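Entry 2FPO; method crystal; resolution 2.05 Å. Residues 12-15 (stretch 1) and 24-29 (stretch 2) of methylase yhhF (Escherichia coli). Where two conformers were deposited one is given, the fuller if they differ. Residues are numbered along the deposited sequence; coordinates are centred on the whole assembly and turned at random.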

# COMPACT_ATOMS: atom_id res chain seq x y z
N GLY A 12 7.57 17.93 -8.22
CA GLY A 12 7.04 16.52 -8.29
C GLY A 12 5.57 16.48 -8.65
O GLY A 12 4.77 17.24 -8.08
N GLN A 13 5.23 15.62 -9.60
CA GLN A 13 3.84 15.37 -10.00
C GLN A 13 3.54 13.87 -9.91
O GLN A 13 4.38 13.03 -10.25
N ILE A 14 2.33 13.56 -9.43
CA ILE A 14 1.77 12.20 -9.41
C ILE A 14 0.56 12.22 -10.33
O ILE A 14 -0.28 13.12 -10.23
N ARG A 15 0.47 11.26 -11.25
CA ARG A 15 -0.75 11.17 -12.05
C ARG A 15 -1.56 9.95 -11.59
O ARG A 15 -1.02 8.87 -11.45
N ARG A 24 -6.24 13.00 -13.16
CA ARG A 24 -6.00 14.14 -12.26
C ARG A 24 -4.53 14.14 -11.84
O ARG A 24 -3.99 13.09 -11.52
N LYS A 25 -3.90 15.31 -11.85
CA LYS A 25 -2.48 15.50 -11.55
C LYS A 25 -2.32 16.18 -10.17
O LYS A 25 -3.03 17.16 -9.90
N LEU A 26 -1.39 15.68 -9.34
CA LEU A 26 -1.17 16.17 -7.96
C LEU A 26 0.32 16.41 -7.62
O LEU A 26 1.17 15.63 -8.01
N PRO A 27 0.63 17.49 -6.86
CA PRO A 27 2.02 17.82 -6.52
C PRO A 27 2.58 16.95 -5.39
O PRO A 27 1.91 16.76 -4.38
N VAL A 28 3.78 16.40 -5.57
CA VAL A 28 4.45 15.64 -4.52
C VAL A 28 5.86 16.16 -4.33
O VAL A 28 6.71 15.96 -5.19
N PRO A 29 6.11 16.77 -3.17
CA PRO A 29 7.14 17.79 -2.99
C PRO A 29 8.57 17.30 -3.25
O PRO A 29 8.80 16.12 -3.55

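Side-chain packing between residues 12-15 and 24-29 of methylase yhhF, two neighbouring segments of one chain whose strands 13-15 and 25-27 run antiparallel, their directions 151° apart. The backbones supply all the hydrogen bonds between the stretches, so the side chains add mainly van der Waals contact on the two faces of the ladder. Gly12 has no side chain, and its backbone lies close to Val28: Val28 N donates to Gly12 O at 2.8 Å, and Gly12 CA approaches Val28 O at 3.2 Å in a CA-H...O contact. A CB in the ideal position on Gly12 would fall 1.8 Å from Val28 O, a clash. Gln13 pairs with Pro27 and shares a face with it, Arg15 and Lys25. Its chi1 is m, with chi2 between wells at -111°, and Gln13 NE2 comes to 4.1 Å from Lys25 CB, a contact with the aliphatic part of the lysine rather than a polar pairing. Ile14 turns to the other face, alongside its bridge partner Leu26, and is held by two backbone bonds, Ile14 N to Leu26 O at 2.8 Å and Leu26 N to Ile14 O at 2.9 Å. With chi1 and chi2 both m, it places Ile14 CG1 3.3 Å from Val28 CG1, a tight apolar contact; Val28, chi1 m, points its CA-to-CB bond sideways. Leu26 (m, t) is buried. Arg15, opposite Lys25, returns to the face of Gln13 with chi1 and chi2 t and chi3 p. Lys25, in the conformer given, extends through t, t at chi2 and chi3, bringing Lys25 NZ to 4.0 Å from Arg15 CD; the two like-charged side chains thus meet through a methylene, while Arg15 NH2 is hydrogen-bonded elsewhere in the structure. Arg24, m at chi1 through chi3, directs its CA-to-CB bond away from stretch 1, and no atom of its side chain comes within 6 Å of that stretch.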

# COMPACT_ATOMS: atom_id res chain seq x y z
CB GLN A 13 3.58 15.82 -11.44
CG GLN A 13 3.85 17.30 -11.75
CD GLN A 13 2.58 18.09 -12.04
OE1 GLN A 13 2.16 18.95 -11.26
NE2 GLN A 13 1.95 17.81 -13.18
CB ILE A 14 1.35 11.78 -7.96
CG1 ILE A 14 2.57 11.37 -7.14
CG2 ILE A 14 0.35 10.63 -7.94
CD1 ILE A 14 3.60 10.52 -7.86
CB ARG A 15 -0.47 11.15 -13.56
CG ARG A 15 -1.70 11.57 -14.39
CD ARG A 15 -1.52 11.36 -15.91
NE ARG A 15 -0.85 10.09 -16.20
CZ ARG A 15 -0.84 9.47 -17.38
NH1 ARG A 15 -1.50 9.98 -18.42
NH2 ARG A 15 -0.17 8.33 -17.49
CB ARG A 24 -6.93 14.13 -11.01
CG ARG A 24 -8.44 14.38 -11.31
CD ARG A 24 -8.75 15.86 -11.55
NE ARG A 24 -8.37 16.67 -10.40
CZ ARG A 24 -9.17 16.89 -9.36
NH1 ARG A 24 -10.40 16.38 -9.34
NH2 ARG A 24 -8.74 17.64 -8.34
CB LYS A 25 -1.84 16.37 -12.64
CG LYS A 25 -2.39 16.12 -14.05
CD LYS A 25 -1.63 16.89 -15.13
CE LYS A 25 -2.22 16.65 -16.51
NZ LYS A 25 -2.12 15.22 -16.94
CB LEU A 26 -1.76 15.18 -6.93
CG LEU A 26 -3.26 14.87 -6.91
CD1 LEU A 26 -3.50 13.68 -6.04
CD2 LEU A 26 -4.13 16.04 -6.44
CB PRO A 27 1.92 19.26 -6.04
CG PRO A 27 0.59 19.31 -5.39
CD PRO A 27 -0.30 18.48 -6.29
CB VAL A 28 4.44 14.09 -4.73
CG1 VAL A 28 3.03 13.57 -4.66
CG2 VAL A 28 5.14 13.69 -6.05
CB PRO A 29 6.96 18.21 -1.52
CG PRO A 29 6.37 16.99 -0.85
CD PRO A 29 5.44 16.43 -1.89